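Local coordinates for teichoic acid biosynthesis protein F (Staphylococcus epidermidis, PDB 3L7I) that belongs to the teichoic acid biosynthesis proteins, its modelled part being of the GT-B class, with two Rossmann-like domains built on parallel sheets, at residues 345-350 against 432-437; 354-359 against 416-421; 410-415 against 428-433. All blocks are in the same frame, centred on the assembly; numbering follows the deposited sequence.

In the fold
The three contacts lie round one side of the first Rossmann-like domain, and their chemistry changes with depth. Contact 2 is buried in the sheet, pairing strands 354-358 and 418-423 by backbone bonds. Contact 3, also buried, wedges a leucine among tyrosines of helix 409-417, the helix whose end runs into contact 2. Contact 1 lies at the surface and ties the loops at the starts of strands 354-358 and 438-441 by charged and amide groups. Contacts 1 and 3 share Asn432 and Lys433, while Gln437 and Lys434 of contact 1 reach polar groups around the end of that helix.

Contact 1 of 3, residues 345-350 against 432-437; sequences DKEDNV and NKKENQ
Two loops, each leading into the start of a strand of the same parallel sheet, meet here at the surface: residues 345-350 run toward strand 354-358, and the loop of residues 432-437 leads to strand 438-441. Asp345, its CG anti to the backbone N (chi1 -175°), sends its carboxylate between two partners. OD1 forms a salt bridge with Lys434 NZ at 3.0 Å, although the exact place of that oxygen is less certain, and it also bonds to Ser416 OG. OD2 accepts a bent hydrogen bond from Asn432 ND2 at 3.2 Å, the donor lying above the carboxylate plane; the two side chains slide past each other in opposite directions, their planes almost parallel.

Lys434 meets the aspartate tip to tip, its extended chain bending only at the last torsion (chi4 83°), and NZ is also held by Ser416 O. In this Rossmann-like domain strand 418-423 runs between the two strands the loops feed, so both loops gather round the corner where helix 409-417 gives way to it. Lys434 opens a type I turn ending at Gln437, whose OE1 takes Lys434 N on a lone pair at 3.1 Å, while its NE2 reaches Tyr415 O and Ala418 O. On the inner side Val350 CG2 lies 3.7 Å from Gln437 CG. Farther out, Glu347 crosses Asn436 obliquely, CG near CB.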
# COMPACT_ATOMS: atom_id res chain seq x y z
N ASP A 345 -9.50 -19.26 6.29
CA ASP A 345 -9.50 -20.69 6.47
C ASP A 345 -8.87 -21.07 7.79
O ASP A 345 -7.66 -21.09 7.92
CB ASP A 345 -8.79 -21.40 5.32
CG ASP A 345 -8.89 -22.90 5.43
OD1 ASP A 345 -9.96 -23.39 5.85
OD2 ASP A 345 -7.89 -23.59 5.11
N LYS A 346 -9.71 -21.36 8.78
CA LYS A 346 -9.26 -21.68 10.12
C LYS A 346 -9.58 -23.13 10.38
O LYS A 346 -10.54 -23.66 9.85
CB LYS A 346 -9.99 -20.79 11.14
CG LYS A 346 -10.26 -19.39 10.61
CD LYS A 346 -10.96 -18.46 11.59
CE LYS A 346 -11.01 -17.03 11.00
NZ LYS A 346 -11.50 -16.01 11.97
N GLU A 347 -8.79 -23.77 11.22
CA GLU A 347 -9.09 -25.13 11.62
C GLU A 347 -10.47 -25.24 12.30
O GLU A 347 -11.05 -26.32 12.37
CB GLU A 347 -7.99 -25.67 12.53
CG GLU A 347 -7.73 -27.15 12.34
CD GLU A 347 -6.38 -27.61 12.87
OE1 GLU A 347 -6.37 -28.37 13.87
OE2 GLU A 347 -5.33 -27.21 12.31
N ASP A 348 -11.01 -24.12 12.77
CA ASP A 348 -12.31 -24.12 13.45
C ASP A 348 -13.51 -24.23 12.51
O ASP A 348 -14.64 -24.36 12.97
CB ASP A 348 -12.46 -22.87 14.33
CG ASP A 348 -12.04 -23.10 15.77
OD1 ASP A 348 -12.32 -24.20 16.30
OD2 ASP A 348 -11.44 -22.17 16.38
N ASN A 349 -13.28 -24.16 11.20
CA ASN A 349 -14.40 -24.15 10.26
C ASN A 349 -14.96 -25.54 10.00
O ASN A 349 -16.05 -25.69 9.44
CB ASN A 349 -13.97 -23.53 8.93
CG ASN A 349 -13.49 -22.11 9.07
OD1 ASN A 349 -13.00 -21.52 8.10
ND2 ASN A 349 -13.64 -21.54 10.26
N VAL A 350 -14.19 -26.54 10.41
CA VAL A 350 -14.50 -27.93 10.08
C VAL A 350 -15.72 -28.47 10.80
O VAL A 350 -15.71 -28.65 12.02
CB VAL A 350 -13.29 -28.85 10.37
CG1 VAL A 350 -13.70 -30.30 10.30
CG2 VAL A 350 -12.15 -28.57 9.40
N ASN A 432 -6.59 -26.00 1.02
CA ASN A 432 -5.81 -26.21 2.24
C ASN A 432 -6.20 -27.45 3.02
O ASN A 432 -7.20 -27.44 3.74
CB ASN A 432 -5.95 -25.02 3.18
CG ASN A 432 -5.26 -23.79 2.66
OD1 ASN A 432 -4.13 -23.86 2.14
ND2 ASN A 432 -5.93 -22.64 2.80
N LYS A 433 -5.40 -28.51 2.93
CA LYS A 433 -5.74 -29.72 3.67
C LYS A 433 -5.17 -29.68 5.08
O LYS A 433 -3.98 -29.93 5.29
CB LYS A 433 -5.28 -30.99 2.95
CG LYS A 433 -6.22 -32.13 3.24
CD LYS A 433 -5.48 -33.32 3.81
CE LYS A 433 -4.75 -33.01 5.11
NZ LYS A 433 -4.82 -34.16 6.04
N LYS A 434 -6.02 -29.36 6.04
CA LYS A 434 -5.55 -29.16 7.40
C LYS A 434 -5.47 -30.47 8.20
O LYS A 434 -6.07 -31.49 7.79
CB LYS A 434 -6.44 -28.16 8.12
CG LYS A 434 -7.11 -27.18 7.21
CD LYS A 434 -8.18 -26.47 8.02
CE LYS A 434 -9.04 -25.58 7.15
NZ LYS A 434 -10.15 -26.28 6.45
N GLU A 435 -4.72 -30.43 9.31
CA GLU A 435 -4.53 -31.55 10.24
C GLU A 435 -5.88 -32.12 10.62
O GLU A 435 -6.06 -33.30 10.86
CB GLU A 435 -3.87 -31.01 11.51
CG GLU A 435 -2.75 -31.86 12.07
CD GLU A 435 -1.40 -31.53 11.41
OE1 GLU A 435 -1.05 -30.32 11.33
OE2 GLU A 435 -0.70 -32.48 10.96
N ASN A 436 -6.81 -31.19 10.69
CA ASN A 436 -8.18 -31.37 11.07
C ASN A 436 -8.95 -32.30 10.13
O ASN A 436 -9.88 -32.97 10.56
CB ASN A 436 -8.80 -29.98 10.97
CG ASN A 436 -9.82 -29.73 12.02
OD1 ASN A 436 -9.82 -30.40 13.05
ND2 ASN A 436 -10.70 -28.77 11.79
N GLN A 437 -8.56 -32.32 8.86
CA GLN A 437 -9.33 -32.98 7.79
C GLN A 437 -8.68 -34.27 7.25
O GLN A 437 -7.45 -34.43 7.28
CB GLN A 437 -9.56 -31.98 6.64
CG GLN A 437 -10.11 -30.62 7.09
CD GLN A 437 -10.11 -29.55 5.99
OE1 GLN A 437 -9.07 -28.97 5.68
NE2 GLN A 437 -11.28 -29.25 5.44

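Contact 2 of 3, residues 354-359 against 416-421; sequences TIVFES and SEASHW
Strands 354-358 and 418-423 are neighbours in the middle of a parallel sheet, and their first residues pair in regular register only after the corner at Ser419. Ile355 pairs with His420 and Val356 with Trp421. Val356 N donates to His420 O at 3.0 Å, nearly along the C=O axis (171°), and the same oxygen receives a CA-H...O contact from Ile355. One bond earlier the ladder is irregular. Thr354 O is taken in its carbonyl plane by Ser419 N at 3.1 Å, whereas His420 N, which regular parallel pairing would bring to that oxygen, makes no bond with it: the chain turns at Ser419 just after the helix ends.

That corner is held by side chains too. Ser419 OG, in the crowded position between backbone N and carbonyl carbon (chi1 68°), accepts His420 ND1 at 2.9 Å, close to the imidazole plane, and also bonds to Pro352 O. His420 NE2 reaches the carboxylate of Asp717, so both ring nitrogens have partners, an arrangement that would favour a positively charged imidazole. Glu417 turns instead to Arg384 and Lys351. On the face carrying Val356 and Trp421 the contact is apolar: Val356 CG2 packs on Ala418 CB and lies 3.7 Å from Trp421 CD1.

Val356 also bonds to Val422 farther along the ladder, while the backbone of Ile355 and Phe357 is bonded to strand 384-389, on the other flank of 354-358. Ile355 and His420 share the face packed by helix 706-721, with helix 367-379 beside Ile355, while the Trp421 ring meets Tyr415 of helix 409-417 edge-to-face on the sheet's other face.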
# COMPACT_ATOMS: atom_id res chain seq x y z
N THR A 354 -19.59 -33.08 7.48
CA THR A 354 -19.58 -32.64 6.09
C THR A 354 -18.54 -33.43 5.28
O THR A 354 -17.40 -33.55 5.70
CB THR A 354 -19.25 -31.10 5.95
OG1 THR A 354 -20.37 -30.31 6.37
CG2 THR A 354 -18.91 -30.74 4.51
N ILE A 355 -18.95 -33.94 4.12
CA ILE A 355 -18.04 -34.66 3.24
C ILE A 355 -18.10 -34.12 1.79
O ILE A 355 -19.19 -33.92 1.25
CB ILE A 355 -18.40 -36.16 3.26
CG1 ILE A 355 -18.56 -36.63 4.70
CG2 ILE A 355 -17.38 -37.02 2.50
CD1 ILE A 355 -19.33 -37.93 4.81
N VAL A 356 -16.94 -33.85 1.17
CA VAL A 356 -16.91 -33.47 -0.26
C VAL A 356 -16.48 -34.59 -1.18
O VAL A 356 -15.57 -35.35 -0.85
CB VAL A 356 -15.94 -32.30 -0.57
CG1 VAL A 356 -16.64 -31.18 -1.31
CG2 VAL A 356 -15.21 -31.81 0.67
N PHE A 357 -17.10 -34.65 -2.35
CA PHE A 357 -16.75 -35.62 -3.39
C PHE A 357 -16.42 -34.91 -4.68
O PHE A 357 -17.03 -33.90 -5.01
CB PHE A 357 -17.91 -36.58 -3.65
CG PHE A 357 -18.24 -37.43 -2.48
CD1 PHE A 357 -17.99 -38.79 -2.50
CD2 PHE A 357 -18.78 -36.88 -1.34
CE1 PHE A 357 -18.28 -39.58 -1.40
CE2 PHE A 357 -19.07 -37.66 -0.24
CZ PHE A 357 -18.83 -39.02 -0.27
N GLU A 358 -15.46 -35.45 -5.42
CA GLU A 358 -15.19 -34.92 -6.74
C GLU A 358 -14.51 -36.01 -7.51
O GLU A 358 -13.57 -36.62 -7.04
CB GLU A 358 -14.28 -33.72 -6.61
CG GLU A 358 -14.12 -32.86 -7.84
CD GLU A 358 -13.00 -31.83 -7.65
OE1 GLU A 358 -13.18 -30.61 -7.97
OE2 GLU A 358 -11.92 -32.24 -7.14
N SER A 359 -15.02 -36.30 -8.70
CA SER A 359 -14.28 -37.20 -9.56
C SER A 359 -13.78 -36.50 -10.81
O SER A 359 -14.42 -35.59 -11.33
CB SER A 359 -15.07 -38.44 -9.94
OG SER A 359 -16.25 -38.11 -10.61
N SER A 416 -13.23 -25.91 3.02
CA SER A 416 -12.85 -25.48 4.35
C SER A 416 -13.65 -26.23 5.41
O SER A 416 -13.11 -26.62 6.46
CB SER A 416 -13.10 -23.99 4.49
OG SER A 416 -12.74 -23.55 5.80
N GLU A 417 -14.94 -26.44 5.15
CA GLU A 417 -15.82 -26.98 6.18
C GLU A 417 -15.74 -28.49 6.33
O GLU A 417 -16.11 -29.02 7.36
CB GLU A 417 -17.28 -26.58 5.92
CG GLU A 417 -17.60 -25.13 6.28
CD GLU A 417 -19.07 -24.79 6.11
OE1 GLU A 417 -19.92 -25.69 6.31
OE2 GLU A 417 -19.38 -23.62 5.77
N ALA A 418 -15.25 -29.18 5.31
CA ALA A 418 -15.34 -30.64 5.31
C ALA A 418 -14.34 -31.34 6.23
O ALA A 418 -13.18 -30.95 6.35
CB ALA A 418 -15.23 -31.18 3.90
N SER A 419 -14.81 -32.40 6.88
CA SER A 419 -13.93 -33.22 7.70
C SER A 419 -13.27 -34.27 6.82
O SER A 419 -12.22 -34.81 7.18
CB SER A 419 -14.73 -33.92 8.79
OG SER A 419 -15.58 -34.88 8.20
N HIS A 420 -13.90 -34.54 5.68
CA HIS A 420 -13.39 -35.52 4.72
C HIS A 420 -13.48 -35.11 3.26
O HIS A 420 -14.57 -34.74 2.77
CB HIS A 420 -14.12 -36.84 4.91
CG HIS A 420 -13.67 -37.59 6.12
ND1 HIS A 420 -14.13 -37.30 7.38
CD2 HIS A 420 -12.79 -38.61 6.26
CE1 HIS A 420 -13.55 -38.11 8.25
NE2 HIS A 420 -12.74 -38.92 7.59
N TRP A 421 -12.33 -35.18 2.57
CA TRP A 421 -12.25 -35.08 1.10
C TRP A 421 -12.18 -36.47 0.42
O TRP A 421 -11.32 -37.31 0.74
CB TRP A 421 -11.03 -34.28 0.64
CG TRP A 421 -10.87 -32.93 1.18
CD1 TRP A 421 -11.74 -32.25 1.97
CD2 TRP A 421 -9.76 -32.06 0.96
NE1 TRP A 421 -11.23 -31.02 2.28
CE2 TRP A 421 -10.01 -30.88 1.67
CE3 TRP A 421 -8.56 -32.18 0.26
CZ2 TRP A 421 -9.12 -29.82 1.68
CZ3 TRP A 421 -7.68 -31.13 0.26
CH2 TRP A 421 -7.96 -29.96 0.97

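Contact 3 of 3, residues 410-415 against 428-433; sequences EYYQAY and PLYLNK
Leu431 is the wedge of this contact, driven from the loop before strand 438-441 into a set of tyrosines on helix 409-417. With CG anti to its carbonyl carbon and the chain extended beyond it (chi2 -178°), it directs its two methyls to different rings. CD1 sits above the middle of the Tyr415 ring, 3.7 Å from its centroid and 13° off the normal, a CH-pi contact; the same methyl lies 3.5 Å from Tyr411 OH. CD2 is turned to the other side, 3.9 Å from Tyr412 CD1 and equally near Tyr415 CB. The rings support one another as well, for Tyr411 CD2 stands over the centre of the Tyr412 ring.

The helix is the crossover connection of a Rossmann-like unit, joining strand 402-405 to strand 418-423, and Tyr411 and Tyr415 also touch the sheet beneath it, at Ser388 and Glu358. The loop is shaped by a type I turn from Pro428 to Leu431, whose closing backbone bond is weak.

Away from the leucine the fit loosens. Tyr430, partly exposed, crosses Tyr412 at about a right angle and touches it near the hydroxyl, CE1 being 3.5 Å from Tyr412 OH; its ring also has a cation-pi partner in Arg338. Pro428 CG barely reaches Tyr411 OH, at 4.2 Å. At the far end a water lies within hydrogen-bonding distance of both Asn432 O (2.7 Å) and Tyr415 O.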
# COMPACT_ATOMS: atom_id res chain seq x y z
N GLU A 410 -18.94 -21.04 -2.51
CA GLU A 410 -19.48 -22.26 -1.92
C GLU A 410 -18.49 -23.39 -2.03
O GLU A 410 -18.45 -24.26 -1.16
CB GLU A 410 -20.79 -22.67 -2.60
CG GLU A 410 -21.99 -21.84 -2.24
CD GLU A 410 -22.19 -20.64 -3.15
OE1 GLU A 410 -21.23 -20.23 -3.85
OE2 GLU A 410 -23.33 -20.12 -3.17
N TYR A 411 -17.70 -23.37 -3.11
CA TYR A 411 -16.65 -24.36 -3.35
C TYR A 411 -15.63 -24.26 -2.23
O TYR A 411 -15.32 -25.25 -1.59
CB TYR A 411 -15.98 -24.09 -4.69
CG TYR A 411 -14.82 -25.01 -5.07
CD1 TYR A 411 -15.05 -26.33 -5.44
CD2 TYR A 411 -13.52 -24.54 -5.11
CE1 TYR A 411 -14.03 -27.15 -5.81
CE2 TYR A 411 -12.47 -25.37 -5.48
CZ TYR A 411 -12.74 -26.67 -5.83
OH TYR A 411 -11.71 -27.52 -6.21
N TYR A 412 -15.15 -23.05 -1.99
CA TYR A 412 -14.15 -22.84 -0.95
C TYR A 412 -14.67 -23.17 0.45
O TYR A 412 -13.97 -23.81 1.24
CB TYR A 412 -13.54 -21.43 -1.05
CG TYR A 412 -12.70 -21.33 -2.31
CD1 TYR A 412 -11.49 -22.03 -2.40
CD2 TYR A 412 -13.14 -20.62 -3.42
CE1 TYR A 412 -10.74 -21.98 -3.54
CE2 TYR A 412 -12.38 -20.58 -4.57
CZ TYR A 412 -11.18 -21.26 -4.63
OH TYR A 412 -10.41 -21.25 -5.78
N GLN A 413 -15.91 -22.78 0.73
CA GLN A 413 -16.56 -23.14 1.98
C GLN A 413 -16.51 -24.64 2.18
O GLN A 413 -15.96 -25.14 3.17
CB GLN A 413 -18.01 -22.71 1.95
CG GLN A 413 -18.43 -21.64 2.93
CD GLN A 413 -19.87 -21.21 2.68
OE1 GLN A 413 -20.77 -21.48 3.51
NE2 GLN A 413 -20.12 -20.58 1.52
N ALA A 414 -17.11 -25.35 1.23
CA ALA A 414 -17.26 -26.79 1.32
C ALA A 414 -15.92 -27.40 1.68
O ALA A 414 -15.83 -28.19 2.62
CB ALA A 414 -17.79 -27.37 0.00
N TYR A 415 -14.88 -27.01 0.97
CA TYR A 415 -13.55 -27.56 1.24
C TYR A 415 -12.94 -27.13 2.59
O TYR A 415 -12.21 -27.90 3.23
CB TYR A 415 -12.61 -27.28 0.08
CG TYR A 415 -12.80 -28.30 -0.99
CD1 TYR A 415 -12.23 -29.56 -0.87
CD2 TYR A 415 -13.60 -28.03 -2.09
CE1 TYR A 415 -12.43 -30.49 -1.82
CE2 TYR A 415 -13.80 -28.96 -3.03
CZ TYR A 415 -13.22 -30.19 -2.90
OH TYR A 415 -13.42 -31.15 -3.86
N PRO A 428 -6.41 -29.50 -6.35
CA PRO A 428 -5.53 -28.32 -6.44
C PRO A 428 -4.75 -28.00 -5.17
O PRO A 428 -5.23 -28.22 -4.06
CB PRO A 428 -6.50 -27.17 -6.76
CG PRO A 428 -7.71 -27.82 -7.33
CD PRO A 428 -7.80 -29.20 -6.73
N LEU A 429 -3.54 -27.48 -5.33
CA LEU A 429 -2.72 -27.11 -4.18
C LEU A 429 -3.18 -25.82 -3.45
O LEU A 429 -2.87 -25.64 -2.27
CB LEU A 429 -1.26 -27.01 -4.58
CG LEU A 429 -0.66 -28.37 -4.89
CD1 LEU A 429 0.77 -28.21 -5.34
CD2 LEU A 429 -0.74 -29.28 -3.68
N TYR A 430 -3.91 -24.93 -4.12
CA TYR A 430 -4.41 -23.76 -3.41
C TYR A 430 -5.50 -24.14 -2.39
O TYR A 430 -5.85 -23.34 -1.54
CB TYR A 430 -4.89 -22.65 -4.36
CG TYR A 430 -5.82 -23.11 -5.45
CD1 TYR A 430 -7.17 -23.32 -5.19
CD2 TYR A 430 -5.35 -23.36 -6.74
CE1 TYR A 430 -8.03 -23.74 -6.19
CE2 TYR A 430 -6.19 -23.79 -7.74
CZ TYR A 430 -7.53 -23.99 -7.46
OH TYR A 430 -8.38 -24.44 -8.46
N LEU A 431 -6.04 -25.36 -2.46
CA LEU A 431 -6.92 -25.83 -1.39
C LEU A 431 -6.08 -26.25 -0.18
O LEU A 431 -4.98 -26.77 -0.33
CB LEU A 431 -7.82 -26.97 -1.87
CG LEU A 431 -8.99 -26.44 -2.69
CD1 LEU A 431 -9.94 -27.52 -3.17
CD2 LEU A 431 -9.72 -25.42 -1.86
N ASN A 432 -6.59 -26.00 1.02
CA ASN A 432 -5.81 -26.21 2.24
C ASN A 432 -6.20 -27.45 3.02
O ASN A 432 -7.20 -27.44 3.74
CB ASN A 432 -5.95 -25.02 3.18
CG ASN A 432 -5.26 -23.79 2.66
OD1 ASN A 432 -4.13 -23.86 2.14
ND2 ASN A 432 -5.93 -22.64 2.80
N LYS A 433 -5.40 -28.51 2.93
CA LYS A 433 -5.74 -29.72 3.67
C LYS A 433 -5.17 -29.68 5.08
O LYS A 433 -3.98 -29.93 5.29
CB LYS A 433 -5.28 -30.99 2.95
CG LYS A 433 -6.22 -32.13 3.24
CD LYS A 433 -5.48 -33.32 3.81
CE LYS A 433 -4.75 -33.01 5.11
NZ LYS A 433 -4.82 -34.16 6.04
O HOH W 1 -9.60 -26.17 3.67